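TRNA (cytosine(38)-C(5))-methyltransferase (PDB 6FDF) methylates cytosine 38 in the anticodon loop of tRNA(Asp), and of tRNA(Glu) to a lower level, using S-adenosyl-L-methionine as methyl donor. Local coordinates at residues L155-R166 with G313-L324; W181-S190 with Y323-P331. One frame throughout, in Å; residues are numbered along the deposited sequence.

Contact 1. Residues L155-R166 with G313-L324. With SAH (S-adenosyl-L-homocysteine), chain E.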
loop_
_atom_site.group_PDB
_atom_site.type_symbol
_atom_site.label_atom_id
_atom_site.label_comp_id
_atom_site.label_asym_id
_atom_site.label_seq_id
_atom_site.Cartn_x
_atom_site.Cartn_y
_atom_site.Cartn_z
ATOM N N LEU A 155 5.430 -8.647 5.888
ATOM C CA LEU A 155 5.758 -9.142 4.561
ATOM C C LEU A 155 6.247 -7.983 3.705
ATOM O O LEU A 155 5.780 -6.850 3.844
ATOM C CB LEU A 155 4.553 -9.822 3.888
ATOM C CG LEU A 155 3.986 -11.058 4.592
ATOM C CD1 LEU A 155 2.606 -11.405 4.045
ATOM C CD2 LEU A 155 4.941 -12.236 4.433
ATOM N N SER A 156 7.186 -8.280 2.813
ATOM C CA SER A 156 7.680 -7.284 1.878
ATOM C C SER A 156 7.624 -7.856 0.471
ATOM O O SER A 156 7.736 -9.073 0.291
ATOM C CB SER A 156 9.125 -6.885 2.226
ATOM O OG SER A 156 9.685 -6.023 1.248
ATOM N N PRO A 157 7.456 -7.006 -0.549
ATOM C CA PRO A 157 7.382 -7.532 -1.922
ATOM C C PRO A 157 8.631 -8.290 -2.344
ATOM O O PRO A 157 8.545 -9.201 -3.178
ATOM C CB PRO A 157 7.153 -6.270 -2.769
ATOM C CG PRO A 157 6.516 -5.296 -1.822
ATOM C CD PRO A 157 7.155 -5.562 -0.491
ATOM N N ASN A 158 9.797 -7.950 -1.795
ATOM C CA ASN A 158 10.991 -8.666 -2.228
ATOM C C ASN A 158 11.066 -10.082 -1.665
ATOM O O ASN A 158 12.053 -10.780 -1.923
ATOM C CB ASN A 158 12.257 -7.869 -1.879
ATOM C CG ASN A 158 12.383 -7.555 -0.398
ATOM O OD1 ASN A 158 11.890 -8.288 0.461
ATOM N ND2 ASN A 158 13.075 -6.461 -0.091
ATOM N N GLN A 159 10.047 -10.528 -0.929
ATOM C CA GLN A 159 9.880 -11.938 -0.600
ATOM C C GLN A 159 9.079 -12.680 -1.656
ATOM O O GLN A 159 8.912 -13.901 -1.551
ATOM C CB GLN A 159 9.182 -12.088 0.753
ATOM C CG GLN A 159 9.919 -11.474 1.917
ATOM C CD GLN A 159 9.138 -11.608 3.207
ATOM O OE1 GLN A 159 8.120 -10.945 3.395
ATOM N NE2 GLN A 159 9.595 -12.487 4.091
ATOM N N PHE A 160 8.568 -11.963 -2.656
ATOM C CA PHE A 160 7.701 -12.518 -3.684
ATOM C C PHE A 160 8.269 -12.207 -5.064
ATOM O O PHE A 160 7.521 -12.096 -6.038
ATOM C CB PHE A 160 6.280 -11.969 -3.551
ATOM C CG PHE A 160 5.618 -12.287 -2.231
ATOM C CD1 PHE A 160 5.811 -11.464 -1.127
ATOM C CD2 PHE A 160 4.797 -13.396 -2.095
ATOM C CE1 PHE A 160 5.200 -11.743 0.087
ATOM C CE2 PHE A 160 4.181 -13.684 -0.881
ATOM C CZ PHE A 160 4.385 -12.857 0.210
ATOM N N ASN A 161 9.597 -12.074 -5.160
ATOM C CA ASN A 161 10.284 -11.831 -6.433
ATOM C C ASN A 161 9.829 -10.525 -7.064
ATOM O O ASN A 161 9.580 -10.447 -8.268
ATOM C CB ASN A 161 10.075 -12.966 -7.413
ATOM C CG ASN A 161 10.999 -12.903 -8.619
ATOM O OD1 ASN A 161 12.079 -12.317 -8.565
ATOM N ND2 ASN A 161 10.576 -13.528 -9.717
ATOM N N ILE A 162 9.701 -9.497 -6.241
ATOM C CA ILE A 162 9.379 -8.159 -6.706
ATOM C C ILE A 162 10.521 -7.274 -6.221
ATOM O O ILE A 162 10.819 -7.255 -5.024
ATOM C CB ILE A 162 8.027 -7.664 -6.166
ATOM C CG1 ILE A 162 6.904 -8.598 -6.626
ATOM C CG2 ILE A 162 7.771 -6.228 -6.601
ATOM C CD1 ILE A 162 5.633 -8.482 -5.793
ATOM N N PRO A 163 11.202 -6.550 -7.104
ATOM C CA PRO A 163 12.426 -5.829 -6.714
ATOM C C PRO A 163 12.135 -4.488 -6.047
ATOM O O PRO A 163 12.568 -3.425 -6.498
ATOM C CB PRO A 163 13.151 -5.673 -8.056
ATOM C CG PRO A 163 12.036 -5.556 -9.051
ATOM C CD PRO A 163 10.967 -6.500 -8.557
ATOM N N ASN A 164 11.382 -4.533 -4.953
ATOM C CA ASN A 164 11.123 -3.324 -4.187
ATOM C C ASN A 164 10.938 -3.702 -2.725
ATOM O O ASN A 164 10.279 -4.695 -2.410
ATOM C CB ASN A 164 9.887 -2.581 -4.720
ATOM C CG ASN A 164 9.581 -1.307 -3.941
ATOM O OD1 ASN A 164 8.478 -1.140 -3.413
ATOM N ND2 ASN A 164 10.560 -0.408 -3.857
ATOM N N SER A 165 11.524 -2.898 -1.846
ATOM C CA SER A 165 11.327 -3.040 -0.413
ATOM C C SER A 165 10.093 -2.254 0.000
ATOM O O SER A 165 9.968 -1.070 -0.323
ATOM C CB SER A 165 12.551 -2.544 0.355
ATOM O OG SER A 165 13.716 -3.216 -0.073
ATOM N N ARG A 166 9.182 -2.919 0.703
ATOM C CA ARG A 166 8.034 -2.229 1.277
ATOM C C ARG A 166 7.452 -3.091 2.388
ATOM O O ARG A 166 6.369 -3.669 2.239
ATOM C CB ARG A 166 6.996 -1.918 0.190
ATOM C CG ARG A 166 5.921 -0.894 0.585
ATOM C CD ARG A 166 5.049 -0.528 -0.615
ATOM N NE ARG A 166 4.103 0.547 -0.301
ATOM C CZ ARG A 166 4.440 1.833 -0.229
ATOM N NH1 ARG A 166 5.694 2.204 -0.460
ATOM N NH2 ARG A 166 3.524 2.750 0.069
ATOM N N GLY A 313 2.813 6.729 -2.822
ATOM C CA GLY A 313 3.659 6.588 -1.649
ATOM C C GLY A 313 2.934 6.033 -0.443
ATOM O O GLY A 313 3.576 5.462 0.446
ATOM N N ASN A 314 1.611 6.201 -0.388
ATOM C CA ASN A 314 0.777 5.696 0.695
ATOM C C ASN A 314 -0.042 4.471 0.309
ATOM O O ASN A 314 -0.952 4.092 1.051
ATOM C CB ASN A 314 -0.180 6.790 1.173
ATOM C CG ASN A 314 0.521 7.875 1.933
ATOM O OD1 ASN A 314 1.498 7.619 2.636
ATOM N ND2 ASN A 314 0.024 9.102 1.809
ATOM N N SER A 315 0.256 3.845 -0.826
ATOM C CA SER A 315 -0.539 2.739 -1.342
ATOM C C SER A 315 0.058 1.394 -0.937
ATOM O O SER A 315 1.225 1.291 -0.552
ATOM C CB SER A 315 -0.644 2.816 -2.868
ATOM O OG SER A 315 -1.324 3.988 -3.281
ATOM N N ILE A 316 -0.767 0.352 -1.038
ATOM C CA ILE A 316 -0.323 -1.007 -0.743
ATOM C C ILE A 316 0.456 -1.554 -1.925
ATOM O O ILE A 316 0.459 -0.960 -3.009
ATOM C CB ILE A 316 -1.522 -1.920 -0.438
ATOM C CG1 ILE A 316 -2.428 -2.000 -1.680
ATOM C CG2 ILE A 316 -2.269 -1.419 0.779
ATOM C CD1 ILE A 316 -3.417 -3.131 -1.672
ATOM N N ASN A 317 1.091 -2.708 -1.737
ATOM C CA ASN A 317 1.512 -3.522 -2.865
ATOM C C ASN A 317 0.354 -4.436 -3.250
ATOM O O ASN A 317 -0.065 -5.291 -2.459
ATOM C CB ASN A 317 2.770 -4.327 -2.548
ATOM C CG ASN A 317 3.264 -5.096 -3.750
ATOM O OD1 ASN A 317 2.619 -6.048 -4.188
ATOM N ND2 ASN A 317 4.391 -4.663 -4.323
ATOM N N VAL A 318 -0.142 -4.250 -4.477
ATOM C CA VAL A 318 -1.337 -4.937 -4.961
ATOM C C VAL A 318 -1.095 -6.436 -5.090
ATOM O O VAL A 318 -1.990 -7.251 -4.822
ATOM C CB VAL A 318 -1.770 -4.316 -6.303
ATOM C CG1 VAL A 318 -2.891 -5.127 -6.944
ATOM C CG2 VAL A 318 -2.198 -2.865 -6.101
ATOM N N LYS A 319 0.112 -6.823 -5.518
ATOM C CA LYS A 319 0.442 -8.240 -5.671
ATOM C C LYS A 319 0.413 -8.965 -4.331
ATOM O O LYS A 319 -0.259 -9.994 -4.188
ATOM C CB LYS A 319 1.815 -8.389 -6.330
ATOM C CG LYS A 319 1.771 -8.661 -7.821
ATOM C CD LYS A 319 1.156 -10.022 -8.114
ATOM C CE LYS A 319 0.930 -10.213 -9.602
ATOM N NZ LYS A 319 0.058 -11.383 -9.871
ATOM N N VAL A 320 1.155 -8.455 -3.344
ATOM C CA VAL A 320 1.186 -9.089 -2.022
ATOM C C VAL A 320 -0.220 -9.217 -1.444
ATOM O O VAL A 320 -0.609 -10.278 -0.941
ATOM C CB VAL A 320 2.118 -8.317 -1.071
ATOM C CG1 VAL A 320 2.105 -8.952 0.317
ATOM C CG2 VAL A 320 3.555 -8.304 -1.621
ATOM N N VAL A 321 -1.014 -8.147 -1.524
ATOM C CA VAL A 321 -2.353 -8.212 -0.947
ATOM C C VAL A 321 -3.253 -9.171 -1.720
ATOM O O VAL A 321 -4.140 -9.805 -1.129
ATOM C CB VAL A 321 -2.939 -6.790 -0.860
ATOM C CG1 VAL A 321 -4.383 -6.822 -0.395
ATOM C CG2 VAL A 321 -2.100 -5.973 0.105
ATOM N N SER A 322 -3.055 -9.309 -3.039
ATOM C CA SER A 322 -3.848 -10.284 -3.789
ATOM C C SER A 322 -3.642 -11.695 -3.241
ATOM O O SER A 322 -4.592 -12.483 -3.148
ATOM C CB SER A 322 -3.502 -10.241 -5.282
ATOM O OG SER A 322 -2.251 -10.857 -5.572
ATOM N N TYR A 323 -2.407 -12.024 -2.858
ATOM C CA TYR A 323 -2.142 -13.326 -2.252
ATOM C C TYR A 323 -2.815 -13.456 -0.889
ATOM O O TYR A 323 -3.386 -14.506 -0.573
ATOM C CB TYR A 323 -0.637 -13.547 -2.104
ATOM C CG TYR A 323 0.180 -13.497 -3.368
ATOM C CD1 TYR A 323 -0.320 -13.974 -4.572
ATOM C CD2 TYR A 323 1.465 -12.976 -3.351
ATOM C CE1 TYR A 323 0.453 -13.937 -5.728
ATOM C CE2 TYR A 323 2.236 -12.928 -4.493
ATOM C CZ TYR A 323 1.727 -13.405 -5.679
ATOM O OH TYR A 323 2.509 -13.353 -6.812
ATOM N N LEU A 324 -2.725 -12.415 -0.053
ATOM C CA LEU A 324 -3.339 -12.480 1.271
ATOM C C LEU A 324 -4.856 -12.557 1.177
ATOM O O LEU A 324 -5.497 -13.250 1.976
ATOM C CB LEU A 324 -2.921 -11.270 2.106
ATOM C CG LEU A 324 -1.444 -11.249 2.499
ATOM C CD1 LEU A 324 -1.033 -9.853 2.883
ATOM C CD2 LEU A 324 -1.149 -12.238 3.627
HETATM N N SAH E . -4.880 1.705 0.886
HETATM C CA SAH E . -5.083 2.812 -0.022
HETATM C CB SAH E . -4.488 4.111 0.528
HETATM C CG SAH E . -4.433 4.102 2.054
HETATM S SD SAH E . -3.444 5.412 2.710
HETATM C C SAH E . -4.504 2.485 -1.362
HETATM O O SAH E . -4.030 1.341 -1.538
HETATM O OXT SAH E . -4.538 3.372 -2.242
HETATM C "C5'" SAH E . -4.594 5.901 3.947
HETATM C "C4'" SAH E . -5.781 6.601 3.284
HETATM O "O4'" SAH E . -6.755 6.818 4.288
HETATM C "C3'" SAH E . -5.427 7.956 2.671
HETATM O "O3'" SAH E . -5.896 8.017 1.325
HETATM C "C2'" SAH E . -6.218 8.968 3.503
HETATM O "O2'" SAH E . -6.781 10.007 2.694
HETATM C "C1'" SAH E . -7.316 8.107 4.115
HETATM N N9 SAH E . -7.761 8.542 5.456
HETATM C C8 SAH E . -6.989 8.883 6.508
HETATM N N7 SAH E . -7.755 9.224 7.572
HETATM C C5 SAH E . -9.049 9.104 7.212
HETATM C C6 SAH E . -10.363 9.306 7.855
HETATM N N6 SAH E . -10.450 9.720 9.139
HETATM N N1 SAH E . -11.463 9.062 7.105
HETATM C C2 SAH E . -11.387 8.650 5.827
HETATM N N3 SAH E . -10.225 8.446 5.180
HETATM C C4 SAH E . -9.042 8.661 5.812
HETATM O O HOH W 1 5.142 -12.096 -6.581
HETATM O O HOH W 2 6.157 -2.599 -4.056
#
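Val320 is the bump that fills a hollow between Pro157 and Phe160. The loop carrying them fits motif VIII of the C5-methyltransferases, and 313-324 fits motif X, which leads into the C-terminal helix. Methyl CG2 of Val320 enters obliquely to the Phe160 ring, 3.9 Å from Phe160 CD1, and also rests on Pro157 CA. Its other branch, CG1, lies near Phe160 CE1 and Leu155 CB.

One turn on, Tyr323 slides past Phe160 in the opposite sense. Tyr323 CE2 lies 3.5 Å from Phe160 CD2, and the ring planes are 32° apart. Leu155 CD1 and Leu324 CD2 meet tip to tip. At the other end Ile162 CD1 lies against Lys319 CB.

Asn317 is the N-cap. Its CG stands anti to the backbone N (chi1 -176°), which lets Asn317 OD1 turn back to accept from Val320 N at 2.9 Å. The amide nitrogen ND2 packs on Pro157 CG and donates to a water, which in turn donates to Asn164 OD1. The cap thus serves the helix and the loop together.

Beyond it, Ile316 N makes a weak hydrogen bond to O of S-adenosyl-L-homocysteine. Behind this pocket wall comes Arg166, extended from CG to NE, with NH1 bonded to Phe242 O. Two of its nitrogens converge on one carbonyl, Ser315 O, Arg166 NE at 3.0 Å and Arg166 NH2 at 2.8 Å. Arg166 NH2 also donates to Gly313 O at 2.7 Å, which lies in the guanidinium plane, while NH2 itself stands above the Gly313 carbonyl plane.

Contact 2. Residues W181-S190 with Y323-P331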
loop_
_atom_site.group_PDB
_atom_site.type_symbol
_atom_site.label_atom_id
_atom_site.label_comp_id
_atom_site.label_asym_id
_atom_site.label_seq_id
_atom_site.Cartn_x
_atom_site.Cartn_y
_atom_site.Cartn_z
ATOM N N TRP A 181 -4.401 -22.164 10.345
ATOM C CA TRP A 181 -3.869 -21.382 9.239
ATOM C C TRP A 181 -2.697 -20.563 9.750
ATOM O O TRP A 181 -2.498 -20.409 10.957
ATOM C CB TRP A 181 -4.927 -20.475 8.583
ATOM C CG TRP A 181 -5.562 -19.415 9.458
ATOM C CD1 TRP A 181 -5.747 -19.451 10.812
ATOM C CD2 TRP A 181 -6.109 -18.166 9.013
ATOM N NE1 TRP A 181 -6.370 -18.297 11.237
ATOM C CE2 TRP A 181 -6.603 -17.494 10.150
ATOM C CE3 TRP A 181 -6.223 -17.551 7.762
ATOM C CZ2 TRP A 181 -7.202 -16.236 10.073
ATOM C CZ3 TRP A 181 -6.817 -16.306 7.686
ATOM C CH2 TRP A 181 -7.301 -15.659 8.835
ATOM N N SER A 182 -1.915 -20.053 8.805
ATOM C CA SER A 182 -0.713 -19.303 9.121
ATOM C C SER A 182 -0.474 -18.298 8.008
ATOM O O SER A 182 -0.742 -18.585 6.838
ATOM C CB SER A 182 0.504 -20.227 9.267
ATOM O OG SER A 182 1.703 -19.477 9.336
ATOM N N ILE A 183 0.043 -17.129 8.382
ATOM C CA ILE A 183 0.378 -16.109 7.393
ATOM C C ILE A 183 1.370 -16.653 6.371
ATOM O O ILE A 183 1.368 -16.234 5.208
ATOM C CB ILE A 183 0.906 -14.845 8.104
ATOM C CG1 ILE A 183 0.880 -13.645 7.160
ATOM C CG2 ILE A 183 2.296 -15.076 8.686
ATOM C CD1 ILE A 183 -0.424 -12.878 7.206
ATOM N N ASP A 184 2.204 -17.615 6.772
ATOM C CA ASP A 184 3.224 -18.138 5.874
ATOM C C ASP A 184 2.641 -18.983 4.750
ATOM O O ASP A 184 3.364 -19.288 3.794
ATOM C CB ASP A 184 4.241 -18.956 6.670
ATOM C CG ASP A 184 5.038 -18.106 7.639
ATOM O OD1 ASP A 184 5.416 -16.974 7.269
ATOM O OD2 ASP A 184 5.292 -18.571 8.769
ATOM N N ASP A 185 1.366 -19.376 4.842
ATOM C CA ASP A 185 0.740 -20.116 3.753
ATOM C C ASP A 185 0.680 -19.287 2.480
ATOM O O ASP A 185 0.547 -19.847 1.386
ATOM C CB ASP A 185 -0.662 -20.571 4.163
ATOM C CG ASP A 185 -0.657 -21.378 5.450
ATOM O OD1 ASP A 185 0.311 -22.133 5.668
ATOM O OD2 ASP A 185 -1.617 -21.254 6.242
ATOM N N VAL A 186 0.807 -17.965 2.606
ATOM C CA VAL A 186 0.717 -17.065 1.470
ATOM C C VAL A 186 1.809 -17.339 0.447
ATOM O O VAL A 186 1.654 -16.993 -0.727
ATOM C CB VAL A 186 0.765 -15.606 1.980
ATOM C CG1 VAL A 186 2.191 -15.175 2.307
ATOM C CG2 VAL A 186 0.124 -14.672 0.996
ATOM N N PHE A 187 2.919 -17.957 0.861
ATOM C CA PHE A 187 4.002 -18.215 -0.079
ATOM C C PHE A 187 3.684 -19.360 -1.029
ATOM O O PHE A 187 4.306 -19.455 -2.090
ATOM C CB PHE A 187 5.304 -18.462 0.695
ATOM C CG PHE A 187 5.822 -17.221 1.353
ATOM C CD1 PHE A 187 6.444 -16.236 0.601
ATOM C CD2 PHE A 187 5.604 -16.989 2.699
ATOM C CE1 PHE A 187 6.887 -15.066 1.191
ATOM C CE2 PHE A 187 6.027 -15.809 3.289
ATOM C CZ PHE A 187 6.682 -14.856 2.539
ATOM N N GLN A 188 2.716 -20.214 -0.687
ATOM C CA GLN A 188 2.248 -21.240 -1.609
ATOM C C GLN A 188 1.549 -20.642 -2.821
ATOM O O GLN A 188 1.308 -21.362 -3.797
ATOM C CB GLN A 188 1.309 -22.213 -0.896
ATOM C CG GLN A 188 1.973 -23.010 0.215
ATOM C CD GLN A 188 0.971 -23.669 1.143
ATOM O OE1 GLN A 188 -0.097 -24.107 0.713
ATOM N NE2 GLN A 188 1.310 -23.742 2.425
ATOM N N PHE A 189 1.252 -19.342 -2.791
ATOM C CA PHE A 189 0.639 -18.637 -3.907
ATOM C C PHE A 189 1.647 -17.935 -4.790
ATOM O O PHE A 189 1.334 -17.652 -5.951
ATOM C CB PHE A 189 -0.352 -17.575 -3.426
ATOM C CG PHE A 189 -1.534 -18.127 -2.715
ATOM C CD1 PHE A 189 -2.433 -18.944 -3.378
ATOM C CD2 PHE A 189 -1.778 -17.796 -1.395
ATOM C CE1 PHE A 189 -3.539 -19.447 -2.727
ATOM C CE2 PHE A 189 -2.884 -18.293 -0.738
ATOM C CZ PHE A 189 -3.768 -19.117 -1.405
ATOM N N SER A 190 2.839 -17.649 -4.291
ATOM C CA SER A 190 3.791 -16.923 -5.110
ATOM C C SER A 190 4.442 -17.943 -6.030
ATOM O O SER A 190 5.254 -18.765 -5.591
ATOM C CB SER A 190 4.820 -16.196 -4.248
ATOM O OG SER A 190 5.647 -17.104 -3.541
ATOM N N TYR A 323 -2.407 -12.024 -2.858
ATOM C CA TYR A 323 -2.142 -13.326 -2.252
ATOM C C TYR A 323 -2.815 -13.456 -0.889
ATOM O O TYR A 323 -3.386 -14.506 -0.573
ATOM C CB TYR A 323 -0.637 -13.547 -2.104
ATOM C CG TYR A 323 0.180 -13.497 -3.368
ATOM C CD1 TYR A 323 -0.320 -13.974 -4.572
ATOM C CD2 TYR A 323 1.465 -12.976 -3.351
ATOM C CE1 TYR A 323 0.453 -13.937 -5.728
ATOM C CE2 TYR A 323 2.236 -12.928 -4.493
ATOM C CZ TYR A 323 1.727 -13.405 -5.679
ATOM O OH TYR A 323 2.509 -13.353 -6.812
ATOM N N LEU A 324 -2.725 -12.415 -0.053
ATOM C CA LEU A 324 -3.339 -12.480 1.271
ATOM C C LEU A 324 -4.856 -12.557 1.177
ATOM O O LEU A 324 -5.497 -13.250 1.976
ATOM C CB LEU A 324 -2.921 -11.270 2.106
ATOM C CG LEU A 324 -1.444 -11.249 2.499
ATOM C CD1 LEU A 324 -1.033 -9.853 2.883
ATOM C CD2 LEU A 324 -1.149 -12.238 3.627
ATOM N N ILE A 325 -5.449 -11.846 0.216
ATOM C CA ILE A 325 -6.895 -11.933 0.023
ATOM C C ILE A 325 -7.294 -13.358 -0.339
ATOM O O ILE A 325 -8.280 -13.893 0.181
ATOM C CB ILE A 325 -7.355 -10.921 -1.042
ATOM C CG1 ILE A 325 -7.382 -9.513 -0.450
ATOM C CG2 ILE A 325 -8.735 -11.290 -1.590
ATOM C CD1 ILE A 325 -7.616 -8.427 -1.482
ATOM N N SER A 326 -6.544 -13.986 -1.250
ATOM C CA SER A 326 -6.811 -15.371 -1.627
ATOM C C SER A 326 -6.777 -16.290 -0.412
ATOM O O SER A 326 -7.656 -17.144 -0.235
ATOM C CB SER A 326 -5.788 -15.829 -2.664
ATOM O OG SER A 326 -5.914 -15.078 -3.856
ATOM N N LEU A 327 -5.754 -16.135 0.429
ATOM C CA LEU A 327 -5.668 -16.913 1.661
ATOM C C LEU A 327 -6.850 -16.627 2.578
ATOM O O LEU A 327 -7.502 -17.548 3.080
ATOM C CB LEU A 327 -4.356 -16.606 2.378
ATOM C CG LEU A 327 -4.161 -17.314 3.717
ATOM C CD1 LEU A 327 -4.124 -18.823 3.508
ATOM C CD2 LEU A 327 -2.895 -16.829 4.396
ATOM N N LEU A 328 -7.136 -15.346 2.808
ATOM C CA LEU A 328 -8.173 -14.966 3.763
ATOM C C LEU A 328 -9.521 -15.590 3.418
ATOM O O LEU A 328 -10.223 -16.098 4.302
ATOM C CB LEU A 328 -8.284 -13.443 3.809
ATOM C CG LEU A 328 -9.321 -12.819 4.741
ATOM C CD1 LEU A 328 -9.071 -13.229 6.182
ATOM C CD2 LEU A 328 -9.317 -11.287 4.600
ATOM N N LEU A 329 -9.901 -15.552 2.144
ATOM C CA LEU A 329 -11.249 -15.915 1.731
ATOM C C LEU A 329 -11.395 -17.382 1.329
ATOM O O LEU A 329 -12.429 -17.743 0.759
ATOM C CB LEU A 329 -11.694 -15.021 0.570
ATOM C CG LEU A 329 -11.661 -13.520 0.857
ATOM C CD1 LEU A 329 -11.986 -12.753 -0.408
ATOM C CD2 LEU A 329 -12.631 -13.177 1.979
ATOM N N GLU A 330 -10.399 -18.228 1.599
ATOM C CA GLU A 330 -10.514 -19.644 1.245
ATOM C C GLU A 330 -11.777 -20.324 1.771
ATOM O O GLU A 330 -12.369 -21.112 1.013
ATOM C CB GLU A 330 -9.267 -20.418 1.705
ATOM C CG GLU A 330 -8.027 -20.067 0.897
ATOM C CD GLU A 330 -6.850 -20.982 1.168
ATOM O OE1 GLU A 330 -6.846 -21.684 2.198
ATOM O OE2 GLU A 330 -5.920 -20.996 0.336
ATOM N N PRO A 331 -12.234 -20.102 3.013
ATOM C CA PRO A 331 -13.440 -20.811 3.478
ATOM C C PRO A 331 -14.693 -20.486 2.681
ATOM O O PRO A 331 -15.716 -21.156 2.883
ATOM C CB PRO A 331 -13.584 -20.353 4.937
ATOM C CG PRO A 331 -12.212 -19.948 5.337
ATOM C CD PRO A 331 -11.638 -19.309 4.106
#
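Phe189 lays its ring on the last turns of helix 318-328, reaching from Tyr323 to Glu330 just past the helix end. It follows the 3-10 segment 183-188, which packs beside these turns in the methyltransferase domain. CG of Phe189 is anti to its own carbonyl carbon (chi1 -65°), and this sends the ring along the helix.

At the root, Phe189 CB touches Tyr323 CD1 at 3.8 Å. Further out, CD2 passes Tyr323 O. Next, CE2 of Phe189 meets Leu327 CB at 3.8 Å. At the far end Phe189 CZ comes 3.3 Å from Glu330 OE2, which lies at the ring edge; ring and carboxylate planes are 78° apart. Ser326 CB sits over one face in a CH-pi contact, 4.2 Å from the Phe189 ring centroid. With an alanine here, Ser326 CB and Leu327 CB would probably lose their aromatic cover and the Glu330 carboxylate its ring-edge neighbour.

Much of the rest is aliphatic. Val186 CG2 presses on Tyr323 CB at 3.4 Å, and the same methyl reaches Leu324 CD2. Ile183 CD1 also meets Leu324 CD2, at 3.7 Å. Leu327 splits its branches: CD1 goes to Asp185 CB and CD2 to Ser182 O. Asp185 OD2 accepts from Ser182 N, and Ser182 OG accepts from Asp184 N in an ST turn, so Ser182 ties the chain just before the 3-10 segment to its first turn. Trp181 offers its ring edge to Leu328 CD1, while its NE1 bonds to Asn149 OD1. Arg174 lies against the Trp181 ring in a cation-pi contact and bonds to Leu327 O and Leu328 O.

The two segments are therefore joined mainly by apolar packing. The Phe189 face takes a C-H group, and its slightly positive hydrogen rim probably suits the negative Glu330 carboxylate.

In the fold
Both contacts use helix 318-328 and share Tyr323 and Leu324. Contact 1 takes the start of the helix and contact 2 its end; their centres are 14 Å apart. They also touch directly on the loop side. Phe160 of contact 1 stacks on Phe187 of contact 2, with Phe160 CZ 3.5 Å from Phe187 CE1, and Leu155 CD2 lies 3.7 Å from Phe187 CZ. Contact 1 reaches the bound product S-adenosyl-L-homocysteine, since Asn314, Ser315 and Ile316 belong to its pocket. Contact 2 is structural packing farther off: the side chain of Leu324 is about 12 Å from the ligand. Neither contact includes the predicted catalytic Cys85.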